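Local coordinates for aldehyde dehydrogenase (Bartonella henselae, PDB 3I44), which probably oxidises aldehydes to carboxylic acids with NAD(P)+ as cofactor, as expected of a member of the aldehyde dehydrogenase family, at residues 98-112 / 199-213. The protein carries 1 engineered substitution. Numbering follows the deposited sequence.
Sequences YEKRSSDMAKTISME and IAPLSAMLFAEILDE. With NA (sodium ion), chain B.
The carboxylate of E112 reaches over to S203 and L202 at the N-terminal end of helix 202-213, fastening an antiparallel helix pair (axes 158° apart, 9.2 Å at closest) in the aldehyde dehydrogenase fold. With CG placed between the backbone N and the carbonyl carbon (chi1 75°) and an extended chain beyond it, E112 lays its carboxylate against A200. S203 OG donates to OE2 of E112 at 2.6 Å, on the syn lone pair. OE1 of E112 accepts a hydrogen bond from S203 N (3.1 Å), met on the syn side but out of the carboxylate plane, and a weak one from the N of L202. Negative charge at this helix start would probably be favoured by the helix dipole.

Between the helices, M105 folds its thioether so that CE lies 3.7 Å from L206 CG and also meets I210 CD1. A chi1 of -58° turns the methyl CG2 of T108 to L202 CB, a tight 3.5 Å. Farther along, the chain of R101, bent at chi2 and chi3, lays one guanidinium face on L206, whose CD1 lies over its centre. R101 NH1 gives a salt bridge to E209 OE1 at 2.7 Å, the carboxylate being met from above its plane, while NH2 makes a long, weak hydrogen bond to D104 OD2 within the same salt-bridge network. A water links NH1 to E213 OE2, and K100 NZ pairs with E213 OE1. Helix 174-188 packs against Y98, M105 and F207. At the other end a sodium ion is bound by two waters and the carbonyl oxygens of I46, E112 (O at 2.4 Å) and I199 (O at 2.3 Å).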
ATOM      1  N   TYR A  98      15.265  11.229 -25.921  1.00 22.44           N
ATOM      2  CA  TYR A  98      14.517  10.000 -26.200  1.00 22.08           C
ATOM      3  C   TYR A  98      13.988   9.976 -27.616  1.00 21.91           C
ATOM      4  O   TYR A  98      14.156   8.969 -28.315  1.00 20.66           O
ATOM      5  CB  TYR A  98      13.367   9.830 -25.212  1.00 22.37           C
ATOM      6  CG  TYR A  98      12.598   8.519 -25.278  1.00 21.32           C
ATOM      7  CD1 TYR A  98      12.924   7.432 -24.433  1.00 20.31           C
ATOM      8  CD2 TYR A  98      11.517   8.374 -26.135  1.00 20.17           C
ATOM      9  CE1 TYR A  98      12.171   6.232 -24.467  1.00 19.50           C
ATOM     10  CE2 TYR A  98      10.784   7.203 -26.175  1.00 20.96           C
ATOM     11  CZ  TYR A  98      11.118   6.131 -25.346  1.00 20.16           C
ATOM     12  OH  TYR A  98      10.359   4.983 -25.429  1.00 20.96           O
ATOM     13  N   GLU A  99      13.394  11.090 -28.058  1.00 22.54           N
ATOM     14  CA  GLU A  99      12.886  11.179 -29.426  1.00 23.00           C
ATOM     15  C   GLU A  99      14.038  11.103 -30.433  1.00 23.56           C
ATOM     16  O   GLU A  99      13.924  10.413 -31.466  1.00 23.91           O
ATOM     17  CB  GLU A  99      12.014  12.429 -29.685  1.00 22.00           C
ATOM     18  CG  GLU A  99      10.626  12.426 -29.084  1.00 23.97           C
ATOM     19  CD  GLU A  99       9.683  11.338 -29.627  1.00 24.32           C
ATOM     20  OE1 GLU A  99      10.026  10.616 -30.598  1.00 24.33           O
ATOM     21  OE2 GLU A  99       8.559  11.212 -29.078  1.00 29.47           O
ATOM     22  N   LYS A 100      15.143  11.778 -30.136  1.00 24.98           N
ATOM     23  CA  LYS A 100      16.310  11.722 -31.024  1.00 26.22           C
ATOM     24  C   LYS A 100      16.801  10.281 -31.182  1.00 26.29           C
ATOM     25  O   LYS A 100      17.212   9.881 -32.259  1.00 26.22           O
ATOM     26  CB  LYS A 100      17.450  12.625 -30.543  1.00 27.34           C
ATOM     27  CG  LYS A 100      18.721  12.561 -31.445  1.00 30.73           C
ATOM     28  CD  LYS A 100      19.751  13.632 -31.084  1.00 33.31           C
ATOM     29  CE  LYS A 100      20.360  13.350 -29.715  1.00 35.32           C
ATOM     30  NZ  LYS A 100      21.535  14.220 -29.386  1.00 37.56           N
ATOM     31  N   ARG A 101      16.685   9.471 -30.137  1.00 26.75           N
ATOM     32  CA  ARG A 101      17.211   8.108 -30.205  1.00 27.16           C
ATOM     33  C   ARG A 101      16.149   7.043 -30.438  1.00 26.69           C
ATOM     34  O   ARG A 101      16.413   5.842 -30.271  1.00 26.15           O
ATOM     35  CB  ARG A 101      18.023   7.848 -28.942  1.00 27.57           C
ATOM     36  CG  ARG A 101      19.218   8.773 -28.854  1.00 30.15           C
ATOM     37  CD  ARG A 101      20.485   8.074 -29.273  1.00 35.40           C
ATOM     38  NE  ARG A 101      21.370   7.914 -28.144  1.00 37.00           N
ATOM     39  CZ  ARG A 101      22.289   6.959 -28.002  1.00 36.05           C
ATOM     40  NH1 ARG A 101      23.009   6.953 -26.898  1.00 35.70           N
ATOM     41  NH2 ARG A 101      22.480   6.008 -28.913  1.00 36.09           N
ATOM     42  N   SER A 102      14.967   7.469 -30.884  1.00 26.14           N
ATOM     43  CA  SER A 102      13.836   6.577 -30.950  1.00 27.23           C
ATOM     44  C   SER A 102      14.043   5.387 -31.887  1.00 27.34           C
ATOM     45  O   SER A 102      13.596   4.280 -31.579  1.00 25.12           O
ATOM     46  CB  SER A 102      12.522   7.320 -31.295  1.00 27.84           C
ATOM     47  OG  SER A 102      12.676   8.210 -32.386  1.00 29.53           O
ATOM     48  N   SER A 103      14.706   5.580 -33.020  1.00 27.22           N
ATOM     49  CA  SER A 103      14.843   4.425 -33.897  1.00 28.21           C
ATOM     50  C   SER A 103      15.974   3.478 -33.426  1.00 26.60           C
ATOM     51  O   SER A 103      15.877   2.292 -33.649  1.00 26.38           O
ATOM     52  CB  SER A 103      14.939   4.830 -35.367  1.00 29.28           C
ATOM     53  OG  SER A 103      16.016   5.703 -35.528  1.00 33.42           O
ATOM     54  N   ASP A 104      16.988   3.980 -32.721  1.00 25.67           N
ATOM     55  CA  ASP A 104      17.940   3.117 -31.994  1.00 25.68           C
ATOM     56  C   ASP A 104      17.200   2.291 -30.954  1.00 24.43           C
ATOM     57  O   ASP A 104      17.458   1.099 -30.769  1.00 24.20           O
ATOM     58  CB  ASP A 104      19.017   3.958 -31.258  1.00 26.31           C
ATOM     59  CG  ASP A 104      20.077   4.523 -32.194  1.00 30.47           C
ATOM     60  OD1 ASP A 104      20.221   3.999 -33.314  1.00 32.76           O
ATOM     61  OD2 ASP A 104      20.764   5.497 -31.801  1.00 35.33           O
ATOM     62  N   MET A 105      16.242   2.923 -30.282  1.00 23.81           N
ATOM     63  CA  MET A 105      15.456   2.239 -29.252  1.00 22.65           C
ATOM     64  C   MET A 105      14.553   1.149 -29.823  1.00 21.79           C
ATOM     65  O   MET A 105      14.504   0.012 -29.289  1.00 19.75           O
ATOM     66  CB  MET A 105      14.644   3.266 -28.440  1.00 23.11           C
ATOM     67  CG  MET A 105      13.868   2.666 -27.262  1.00 22.94           C
ATOM     68  SD  MET A 105      14.943   2.023 -25.980  1.00 22.58           S
ATOM     69  CE  MET A 105      15.556   3.531 -25.203  1.00 22.29           C
ATOM     70  N   ALA A 106      13.849   1.480 -30.913  1.00 20.87           N
ATOM     71  CA  ALA A 106      13.036   0.496 -31.624  1.00 20.77           C
ATOM     72  C   ALA A 106      13.846  -0.736 -32.075  1.00 20.56           C
ATOM     73  O   ALA A 106      13.416  -1.876 -31.918  1.00 21.46           O
ATOM     74  CB  ALA A 106      12.348   1.149 -32.840  1.00 21.11           C
ATOM     75  N   LYS A 107      14.993  -0.505 -32.690  1.00 20.97           N
ATOM     76  CA  LYS A 107      15.850  -1.616 -33.157  1.00 21.12           C
ATOM     77  C   LYS A 107      16.343  -2.472 -31.975  1.00 20.57           C
ATOM     78  O   LYS A 107      16.348  -3.700 -32.059  1.00 20.10           O
ATOM     79  CB  LYS A 107      17.038  -1.082 -33.995  1.00 20.88           C
ATOM     80  N   THR A 108      16.713  -1.816 -30.870  1.00 21.25           N
ATOM     81  CA  THR A 108      17.209  -2.501 -29.675  1.00 21.06           C
ATOM     82  C   THR A 108      16.101  -3.390 -29.083  1.00 21.52           C
ATOM     83  O   THR A 108      16.307  -4.583 -28.810  1.00 21.23           O
ATOM     84  CB  THR A 108      17.685  -1.522 -28.661  1.00 21.60           C
ATOM     85  OG1 THR A 108      18.712  -0.703 -29.225  1.00 22.58           O
ATOM     86  CG2 THR A 108      18.216  -2.213 -27.399  1.00 22.23           C
ATOM     87  N   ILE A 109      14.907  -2.822 -28.939  1.00 21.04           N
ATOM     88  CA  ILE A 109      13.782  -3.584 -28.406  1.00 20.33           C
ATOM     89  C   ILE A 109      13.427  -4.763 -29.299  1.00 21.39           C
ATOM     90  O   ILE A 109      13.281  -5.891 -28.813  1.00 21.96           O
ATOM     91  CB  ILE A 109      12.547  -2.702 -28.171  1.00 20.28           C
ATOM     92  CG1 ILE A 109      12.845  -1.698 -27.030  1.00 20.91           C
ATOM     93  CG2 ILE A 109      11.317  -3.604 -27.896  1.00 17.68           C
ATOM     94  CD1 ILE A 109      11.735  -0.608 -26.777  1.00 20.19           C
ATOM     95  N   SER A 110      13.300  -4.498 -30.606  1.00 21.70           N
ATOM     96  CA  SER A 110      13.017  -5.549 -31.590  1.00 22.08           C
ATOM     97  C   SER A 110      14.027  -6.703 -31.460  1.00 22.23           C
ATOM     98  O   SER A 110      13.647  -7.878 -31.337  1.00 20.99           O
ATOM     99  CB  SER A 110      13.080  -4.966 -33.007  1.00 22.05           C
ATOM    100  OG  SER A 110      12.632  -5.892 -33.962  1.00 21.64           O
ATOM    101  N   MET A 111      15.302  -6.348 -31.456  1.00 22.95           N
ATOM    102  CA  MET A 111      16.374  -7.349 -31.360  1.00 24.29           C
ATOM    103  C   MET A 111      16.353  -8.198 -30.096  1.00 24.26           C
ATOM    104  O   MET A 111      16.477  -9.411 -30.184  1.00 24.50           O
ATOM    105  CB  MET A 111      17.750  -6.673 -31.467  1.00 25.36           C
ATOM    106  CG  MET A 111      18.915  -7.623 -31.250  1.00 27.83           C
ATOM    107  SD  MET A 111      20.505  -6.837 -31.668  1.00 33.52           S
ATOM    108  CE  MET A 111      20.887  -5.941 -30.195  1.00 31.74           C
ATOM    109  N   GLU A 112      16.215  -7.559 -28.933  1.00 25.08           N
ATOM    110  CA  GLU A 112      16.336  -8.231 -27.617  1.00 25.04           C
ATOM    111  C   GLU A 112      15.091  -9.004 -27.182  1.00 24.58           C
ATOM    112  O   GLU A 112      15.216  -9.992 -26.456  1.00 23.45           O
ATOM    113  CB  GLU A 112      16.743  -7.211 -26.529  1.00 26.04           C
ATOM    114  CG  GLU A 112      15.601  -6.272 -26.092  1.00 29.55           C
ATOM    115  CD  GLU A 112      15.991  -5.210 -25.033  1.00 34.43           C
ATOM    116  OE1 GLU A 112      17.150  -5.156 -24.648  1.00 35.25           O
ATOM    117  OE2 GLU A 112      15.096  -4.467 -24.547  1.00 39.42           O
ATOM    118  N   ILE A 199      16.761 -10.715 -19.499  1.00 25.75           N
ATOM    119  CA  ILE A 199      16.559 -11.204 -20.862  1.00 25.86           C
ATOM    120  C   ILE A 199      16.257 -10.104 -21.882  1.00 26.17           C
ATOM    121  O   ILE A 199      16.243 -10.399 -23.073  1.00 26.31           O
ATOM    122  CB  ILE A 199      15.549 -12.369 -20.949  1.00 26.77           C
ATOM    123  CG1 ILE A 199      14.130 -11.907 -20.786  1.00 26.12           C
ATOM    124  CG2 ILE A 199      15.871 -13.509 -19.876  1.00 26.18           C
ATOM    125  CD1 ILE A 199      13.105 -13.033 -21.048  1.00 30.75           C
ATOM    126  N   ALA A 200      16.041  -8.855 -21.442  1.00 25.54           N
ATOM    127  CA  ALA A 200      15.863  -7.710 -22.372  1.00 25.08           C
ATOM    128  C   ALA A 200      16.357  -6.401 -21.738  1.00 25.03           C
ATOM    129  O   ALA A 200      15.565  -5.470 -21.515  1.00 24.23           O
ATOM    130  CB  ALA A 200      14.376  -7.570 -22.770  1.00 25.39           C
ATOM    131  N   PRO A 201      17.659  -6.334 -21.385  1.00 23.99           N
ATOM    132  CA  PRO A 201      18.192  -5.208 -20.626  1.00 22.98           C
ATOM    133  C   PRO A 201      18.705  -4.061 -21.484  1.00 22.40           C
ATOM    134  O   PRO A 201      18.952  -2.961 -20.964  1.00 21.89           O
ATOM    135  CB  PRO A 201      19.391  -5.837 -19.914  1.00 23.00           C
ATOM    136  CG  PRO A 201      19.921  -6.750 -20.924  1.00 23.98           C
ATOM    137  CD  PRO A 201      18.699  -7.342 -21.633  1.00 24.78           C
ATOM    138  N   LEU A 202      18.912  -4.318 -22.765  1.00 21.36           N
ATOM    139  CA  LEU A 202      19.593  -3.357 -23.609  1.00 22.05           C
ATOM    140  C   LEU A 202      18.801  -2.044 -23.766  1.00 21.52           C
ATOM    141  O   LEU A 202      19.389  -0.965 -23.777  1.00 21.57           O
ATOM    142  CB  LEU A 202      19.950  -3.965 -24.970  1.00 22.19           C
ATOM    143  CG  LEU A 202      20.859  -5.213 -25.002  1.00 24.16           C
ATOM    144  CD1 LEU A 202      21.029  -5.688 -26.432  1.00 23.53           C
ATOM    145  CD2 LEU A 202      22.232  -5.003 -24.336  1.00 22.47           C
ATOM    146  N   SER A 203      17.478  -2.136 -23.832  1.00 21.60           N
ATOM    147  CA  SER A 203      16.662  -0.947 -23.998  1.00 20.99           C
ATOM    148  C   SER A 203      16.848  -0.023 -22.805  1.00 20.65           C
ATOM    149  O   SER A 203      17.010   1.170 -22.988  1.00 20.11           O
ATOM    150  CB  SER A 203      15.198  -1.302 -24.236  1.00 20.06           C
ATOM    151  OG  SER A 203      14.704  -2.257 -23.316  1.00 20.94           O
ATOM    152  N   ALA A 204      16.855  -0.600 -21.599  1.00 20.38           N
ATOM    153  CA  ALA A 204      17.114   0.119 -20.342  1.00 20.29           C
ATOM    154  C   ALA A 204      18.500   0.724 -20.298  1.00 20.60           C
ATOM    155  O   ALA A 204      18.702   1.838 -19.825  1.00 20.28           O
ATOM    156  CB  ALA A 204      16.887  -0.808 -19.127  1.00 19.62           C
ATOM    157  N   MET A 205      19.472  -0.006 -20.816  1.00 21.64           N
ATOM    158  CA  MET A 205      20.847   0.529 -20.857  1.00 22.22           C
ATOM    159  C   MET A 205      20.922   1.731 -21.793  1.00 21.80           C
ATOM    160  O   MET A 205      21.592   2.706 -21.499  1.00 23.19           O
ATOM    161  CB  MET A 205      21.833  -0.576 -21.266  1.00 21.98           C
ATOM    162  CG  MET A 205      21.864  -1.652 -20.193  1.00 23.06           C
ATOM    163  SD  MET A 205      22.956  -3.017 -20.543  1.00 25.10           S
ATOM    164  CE  MET A 205      24.569  -2.247 -20.274  1.00 20.80           C
ATOM    165  N   LEU A 206      20.234   1.670 -22.923  1.00 22.03           N
ATOM    166  CA  LEU A 206      20.140   2.851 -23.815  1.00 22.37           C
ATOM    167  C   LEU A 206      19.386   4.009 -23.107  1.00 21.96           C
ATOM    168  O   LEU A 206      19.775   5.168 -23.221  1.00 23.00           O
ATOM    169  CB  LEU A 206      19.477   2.479 -25.153  1.00 21.70           C
ATOM    170  CG  LEU A 206      19.168   3.592 -26.174  1.00 23.55           C
ATOM    171  CD1 LEU A 206      20.437   4.457 -26.503  1.00 22.06           C
ATOM    172  CD2 LEU A 206      18.514   2.968 -27.479  1.00 20.69           C
ATOM    173  N   PHE A 207      18.339   3.690 -22.358  1.00 21.76           N
ATOM    174  CA  PHE A 207      17.627   4.698 -21.575  1.00 22.46           C
ATOM    175  C   PHE A 207      18.588   5.350 -20.586  1.00 22.64           C
ATOM    176  O   PHE A 207      18.577   6.579 -20.405  1.00 22.70           O
ATOM    177  CB  PHE A 207      16.424   4.098 -20.854  1.00 22.47           C
ATOM    178  CG  PHE A 207      15.570   5.108 -20.160  1.00 23.40           C
ATOM    179  CD1 PHE A 207      14.655   5.868 -20.877  1.00 25.60           C
ATOM    180  CD2 PHE A 207      15.677   5.312 -18.804  1.00 24.94           C
ATOM    181  CE1 PHE A 207      13.849   6.820 -20.247  1.00 24.00           C
ATOM    182  CE2 PHE A 207      14.869   6.251 -18.157  1.00 27.17           C
ATOM    183  CZ  PHE A 207      13.953   6.996 -18.884  1.00 26.75           C
ATOM    184  N   ALA A 208      19.459   4.529 -19.996  1.00 22.42           N
ATOM    185  CA  ALA A 208      20.529   5.044 -19.142  1.00 22.23           C
ATOM    186  C   ALA A 208      21.388   6.051 -19.886  1.00 22.57           C
ATOM    187  O   ALA A 208      21.703   7.094 -19.337  1.00 22.43           O
ATOM    188  CB  ALA A 208      21.398   3.911 -18.576  1.00 21.10           C
ATOM    189  N   GLU A 209      21.798   5.718 -21.109  1.00 22.99           N
ATOM    190  CA  GLU A 209      22.571   6.662 -21.926  1.00 23.33           C
ATOM    191  C   GLU A 209      21.801   7.940 -22.225  1.00 23.17           C
ATOM    192  O   GLU A 209      22.394   8.998 -22.339  1.00 24.12           O
ATOM    193  CB  GLU A 209      22.977   6.046 -23.263  1.00 22.84           C
ATOM    194  CG  GLU A 209      23.964   4.903 -23.171  1.00 25.80           C
ATOM    195  CD  GLU A 209      24.294   4.338 -24.565  1.00 28.81           C
ATOM    196  OE1 GLU A 209      24.456   5.112 -25.511  1.00 31.87           O
ATOM    197  OE2 GLU A 209      24.334   3.127 -24.739  1.00 32.53           O
ATOM    198  N   ILE A 210      20.491   7.823 -22.452  1.00 23.30           N
ATOM    199  CA  ILE A 210      19.647   9.006 -22.637  1.00 21.93           C
ATOM    200  C   ILE A 210      19.752   9.933 -21.422  1.00 21.64           C
ATOM    201  O   ILE A 210      19.997  11.135 -21.585  1.00 19.84           O
ATOM    202  CB  ILE A 210      18.227   8.617 -22.993  1.00 21.34           C
ATOM    203  CG1 ILE A 210      18.237   8.019 -24.407  1.00 22.55           C
ATOM    204  CG2 ILE A 210      17.247   9.839 -22.982  1.00 20.46           C
ATOM    205  CD1 ILE A 210      16.996   7.179 -24.781  1.00 21.50           C
ATOM    206  N   LEU A 211      19.661   9.362 -20.214  1.00 21.89           N
ATOM    207  CA  LEU A 211      19.644  10.133 -18.974  1.00 23.54           C
ATOM    208  C   LEU A 211      21.019  10.762 -18.723  1.00 24.47           C
ATOM    209  O   LEU A 211      21.147  11.879 -18.256  1.00 25.30           O
ATOM    210  CB  LEU A 211      19.227   9.269 -17.765  1.00 23.49           C
ATOM    211  CG  LEU A 211      17.741   9.384 -17.418  1.00 23.29           C
ATOM    212  CD1 LEU A 211      16.855   9.001 -18.611  1.00 21.59           C
ATOM    213  CD2 LEU A 211      17.425   8.524 -16.191  1.00 22.55           C
ATOM    214  N   ASP A 212      22.046  10.038 -19.100  1.00 25.64           N
ATOM    215  CA  ASP A 212      23.399  10.530 -18.957  1.00 26.30           C
ATOM    216  C   ASP A 212      23.635  11.728 -19.882  1.00 26.49           C
ATOM    217  O   ASP A 212      24.205  12.713 -19.471  1.00 26.26           O
ATOM    218  CB  ASP A 212      24.344   9.398 -19.296  1.00 26.50           C
ATOM    219  CG  ASP A 212      25.791   9.788 -19.145  1.00 27.31           C
ATOM    220  OD1 ASP A 212      26.189  10.227 -18.068  1.00 25.25           O
ATOM    221  OD2 ASP A 212      26.515   9.606 -20.112  1.00 30.75           O
ATOM    222  N   GLU A 213      23.170  11.626 -21.130  1.00 27.69           N
ATOM    223  CA  GLU A 213      23.269  12.724 -22.104  1.00 27.43           C
ATOM    224  C   GLU A 213      22.430  13.938 -21.668  1.00 27.97           C
ATOM    225  O   GLU A 213      22.767  15.084 -21.978  1.00 28.02           O
ATOM    226  CB  GLU A 213      22.850  12.253 -23.493  1.00 26.98           C
ATOM    227  CG  GLU A 213      23.085  13.309 -24.603  1.00 28.53           C
ATOM    228  CD  GLU A 213      22.747  12.838 -26.028  1.00 30.00           C
ATOM    229  OE1 GLU A 213      22.655  13.715 -26.921  1.00 31.20           O
ATOM    230  OE2 GLU A 213      22.563  11.618 -26.262  1.00 29.80           O
TER
HETATM  231 NA    NA B 477      16.400 -11.558 -25.076  1.00 24.91          NA
HETATM  232  O   HOH W   1      22.055   9.257 -25.336  1.00 30.43           O
HETATM  233  O   HOH W   2      15.370 -13.299 -24.937  1.00 30.80           O
HETATM  234  O   HOH W   3      17.872 -13.163 -23.561  1.00 28.12           O